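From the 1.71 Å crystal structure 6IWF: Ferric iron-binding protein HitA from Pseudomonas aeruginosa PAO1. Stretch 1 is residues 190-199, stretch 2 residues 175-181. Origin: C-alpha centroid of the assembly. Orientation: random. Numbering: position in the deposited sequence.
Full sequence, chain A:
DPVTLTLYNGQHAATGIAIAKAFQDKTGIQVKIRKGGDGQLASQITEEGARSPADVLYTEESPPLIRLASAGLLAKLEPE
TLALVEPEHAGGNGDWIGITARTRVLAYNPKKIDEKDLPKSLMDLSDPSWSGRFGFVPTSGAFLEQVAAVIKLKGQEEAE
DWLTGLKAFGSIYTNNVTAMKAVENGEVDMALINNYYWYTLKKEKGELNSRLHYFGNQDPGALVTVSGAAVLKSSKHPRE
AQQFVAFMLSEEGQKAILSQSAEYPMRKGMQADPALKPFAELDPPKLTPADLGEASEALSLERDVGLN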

# COMPACT_ATOMS: atom_id res chain seq x y z
N MET A 190 -3.18 8.31 19.33
CA MET A 190 -2.53 8.31 18.02
C MET A 190 -2.67 6.92 17.39
O MET A 190 -3.04 5.96 18.05
CB MET A 190 -1.05 8.72 18.14
CG MET A 190 -0.21 7.81 18.99
SD MET A 190 1.37 8.59 19.47
CE MET A 190 0.82 10.15 19.89
N ALA A 191 -2.34 6.83 16.10
CA ALA A 191 -2.35 5.53 15.44
C ALA A 191 -1.38 5.53 14.27
O ALA A 191 -1.22 6.55 13.59
CB ALA A 191 -3.76 5.15 14.94
N LEU A 192 -0.75 4.37 14.05
CA LEU A 192 0.15 4.14 12.93
C LEU A 192 -0.67 3.65 11.75
O LEU A 192 -1.29 2.58 11.83
CB LEU A 192 1.19 3.09 13.32
CG LEU A 192 2.11 3.45 14.48
CD1 LEU A 192 2.95 2.25 14.87
CD2 LEU A 192 3.01 4.63 14.06
N ILE A 193 -0.70 4.42 10.66
CA ILE A 193 -1.56 4.13 9.50
C ILE A 193 -0.92 4.70 8.25
O ILE A 193 0.02 5.49 8.30
CB ILE A 193 -2.98 4.73 9.64
CG1 ILE A 193 -2.89 6.25 9.85
CG2 ILE A 193 -3.78 4.06 10.74
CD1 ILE A 193 -4.14 6.99 9.43
N ASN A 194 -1.43 4.29 7.09
CA ASN A 194 -1.07 4.95 5.85
C ASN A 194 -1.85 6.25 5.69
O ASN A 194 -2.96 6.40 6.21
CB ASN A 194 -1.34 4.03 4.67
CG ASN A 194 -0.18 3.10 4.38
OD1 ASN A 194 0.99 3.46 4.61
ND2 ASN A 194 -0.48 1.93 3.85
N ASN A 195 -1.26 7.18 4.94
CA ASN A 195 -1.79 8.54 4.92
C ASN A 195 -3.22 8.60 4.39
O ASN A 195 -4.00 9.45 4.82
CB ASN A 195 -0.88 9.43 4.07
CG ASN A 195 -0.97 9.10 2.60
OD1 ASN A 195 -0.50 8.05 2.16
ND2 ASN A 195 -1.60 9.98 1.83
N TYR A 196 -3.58 7.71 3.46
CA TYR A 196 -4.81 7.95 2.71
C TYR A 196 -6.07 7.72 3.54
O TYR A 196 -7.14 8.22 3.16
CB TYR A 196 -4.83 7.11 1.43
CG TYR A 196 -4.68 5.63 1.65
CD1 TYR A 196 -5.76 4.87 2.08
CD2 TYR A 196 -3.47 4.99 1.41
CE1 TYR A 196 -5.64 3.50 2.28
CE2 TYR A 196 -3.34 3.61 1.62
CZ TYR A 196 -4.44 2.88 2.05
OH TYR A 196 -4.34 1.52 2.26
N TYR A 197 -5.98 7.00 4.67
CA TYR A 197 -7.16 6.79 5.51
C TYR A 197 -7.67 8.09 6.10
O TYR A 197 -8.89 8.28 6.25
CB TYR A 197 -6.86 5.80 6.63
CG TYR A 197 -6.65 4.39 6.15
CD1 TYR A 197 -7.74 3.58 5.84
CD2 TYR A 197 -5.37 3.86 6.01
CE1 TYR A 197 -7.56 2.29 5.38
CE2 TYR A 197 -5.19 2.57 5.57
CZ TYR A 197 -6.28 1.79 5.25
OH TYR A 197 -6.10 0.50 4.81
N TRP A 198 -6.76 8.98 6.48
CA TRP A 198 -7.18 10.28 6.99
C TRP A 198 -7.97 11.05 5.93
O TRP A 198 -9.01 11.65 6.23
CB TRP A 198 -5.95 11.06 7.44
CG TRP A 198 -6.24 12.36 8.12
CD1 TRP A 198 -6.40 12.57 9.46
CD2 TRP A 198 -6.34 13.64 7.50
NE1 TRP A 198 -6.62 13.90 9.71
CE2 TRP A 198 -6.59 14.58 8.51
CE3 TRP A 198 -6.26 14.07 6.17
CZ2 TRP A 198 -6.76 15.94 8.25
CZ3 TRP A 198 -6.43 15.43 5.90
CH2 TRP A 198 -6.67 16.35 6.94
N TYR A 199 -7.49 11.02 4.68
CA TYR A 199 -8.17 11.77 3.62
C TYR A 199 -9.54 11.18 3.30
O TYR A 199 -10.49 11.93 3.05
CB TYR A 199 -7.29 11.82 2.37
CG TYR A 199 -6.09 12.72 2.54
CD1 TYR A 199 -4.90 12.23 3.10
CD2 TYR A 199 -6.15 14.06 2.20
CE1 TYR A 199 -3.80 13.05 3.27
CE2 TYR A 199 -5.06 14.89 2.37
CZ TYR A 199 -3.89 14.39 2.91
OH TYR A 199 -2.81 15.22 3.06
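Stretch 2 (175-181) NNVTAMK

Stretch 1 begins as a β-strand, residues 190 to 194, and then turns into a helix that includes Tyr197 to Tyr199 and runs on beyond the stretch. Stretch 2 is the start of another helix. Asn175 stands just before it at the N-cap position, and residues 176 to 181 form its first turns. The helix runs roughly antiparallel to the strand. The angle between their N-to-C directions is 147°, the signed crossing angle is -147°, and the axes approach to 8.3 Å.

The backbone register follows from this direction. Ala191 CA lies 6.4 Å from Ala179 CA, and Ile193 CA lies 6.7 Å from Asn176 CA, so the chain advances along the strand as it goes back along the helix. Beyond the strand, Tyr197 CA is 6.6 Å from Val177 CA.

Asn175 caps the helix. Asn175 OD1 accepts from Val177 N at 2.7 Å and from Thr178 N at 3.3 Å, and both bonds are weak. Regular helical bonding follows, with Ala179 N to Asn175 O at 3.1 Å and Met180 N to Asn176 O at 2.9 Å.

The strand alternates in the usual way. Ala191 and Ile193 point toward the helix, while Met190 and Leu192 point away. Ala191 meets Ala179 with small side chains on both sides, CB to CB at 4.3 Å. Ile193 reaches Met180 more closely, CD1 to SD at 3.5 Å. Ile193 CG2 also lies 4.0 Å from Asn176 OD1.

Met180 has the largest covered area of the contact. Besides Ile193, it meets both Tyr197 and Trp198. Met180 CG lies 4.1 Å from Tyr197 O. Met180 CE lies 3.9 Å from Trp198 CD1, at the edge of the indole. Met180 SD is 5.1 Å from the centroid of the Trp198 five-membered ring, again at the edge.

Tyr197 lays its ring against the first turn of the helix. Asn176 CB sits over one face, 3.5 Å from the centroid of the Tyr197 ring and 19° off the ring normal, a CH-π contact. Tyr197 OH is 3.1 Å from Asn176 ND2. Val177 CG2 approaches Tyr197 CD1 obliquely at 3.9 Å.

A water links the two stretches. The O of water 1 donates to Asn176 OD1 at 3.2 Å and accepts from Asn194 N at 3.0 Å. It thus ties the helix start to the end of the strand. The two stretches together bury 402 Å², both sides summed.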

# COMPACT_ATOMS: atom_id res chain seq x y z
N ASN A 175 -8.57 -3.21 12.03
CA ASN A 175 -9.00 -2.51 10.83
C ASN A 175 -8.43 -1.10 10.85
O ASN A 175 -8.50 -0.43 11.88
CB ASN A 175 -10.54 -2.47 10.79
CG ASN A 175 -11.09 -1.92 9.50
OD1 ASN A 175 -10.94 -0.74 9.21
ND2 ASN A 175 -11.73 -2.78 8.71
N ASN A 176 -7.88 -0.64 9.71
CA ASN A 176 -7.29 0.70 9.70
C ASN A 176 -8.35 1.78 9.87
O ASN A 176 -8.09 2.80 10.52
CB ASN A 176 -6.50 0.94 8.41
CG ASN A 176 -5.21 0.16 8.34
OD1 ASN A 176 -4.27 0.41 9.10
ND2 ASN A 176 -5.14 -0.78 7.41
N VAL A 177 -9.53 1.60 9.28
CA VAL A 177 -10.56 2.63 9.39
C VAL A 177 -11.02 2.75 10.84
O VAL A 177 -11.26 3.86 11.34
CB VAL A 177 -11.74 2.35 8.44
CG1 VAL A 177 -12.83 3.42 8.61
CG2 VAL A 177 -11.26 2.29 7.00
N THR A 178 -11.13 1.62 11.53
CA THR A 178 -11.46 1.64 12.96
C THR A 178 -10.41 2.38 13.78
O THR A 178 -10.75 3.17 14.67
CB THR A 178 -11.62 0.21 13.46
OG1 THR A 178 -12.59 -0.47 12.64
CG2 THR A 178 -12.08 0.21 14.90
N ALA A 179 -9.13 2.12 13.52
CA ALA A 179 -8.06 2.82 14.24
C ALA A 179 -8.09 4.33 13.96
O ALA A 179 -7.88 5.14 14.87
CB ALA A 179 -6.70 2.24 13.86
N MET A 180 -8.34 4.71 12.71
CA MET A 180 -8.39 6.12 12.35
C MET A 180 -9.58 6.81 12.99
O MET A 180 -9.46 7.92 13.52
CB MET A 180 -8.42 6.28 10.82
CG MET A 180 -8.51 7.72 10.32
SD MET A 180 -6.97 8.66 10.53
CE MET A 180 -7.40 9.73 11.90
N LYS A 181 -10.75 6.16 12.97
CA LYS A 181 -11.88 6.76 13.65
C LYS A 181 -11.66 6.80 15.16
O LYS A 181 -12.16 7.72 15.82
CB LYS A 181 -13.16 6.01 13.28
CG LYS A 181 -13.63 6.28 11.85
CD LYS A 181 -14.83 5.41 11.48
CE LYS A 181 -15.39 5.74 10.08
NZ LYS A 181 -16.63 4.95 9.76
O HOH W 1 -1.90 1.28 7.08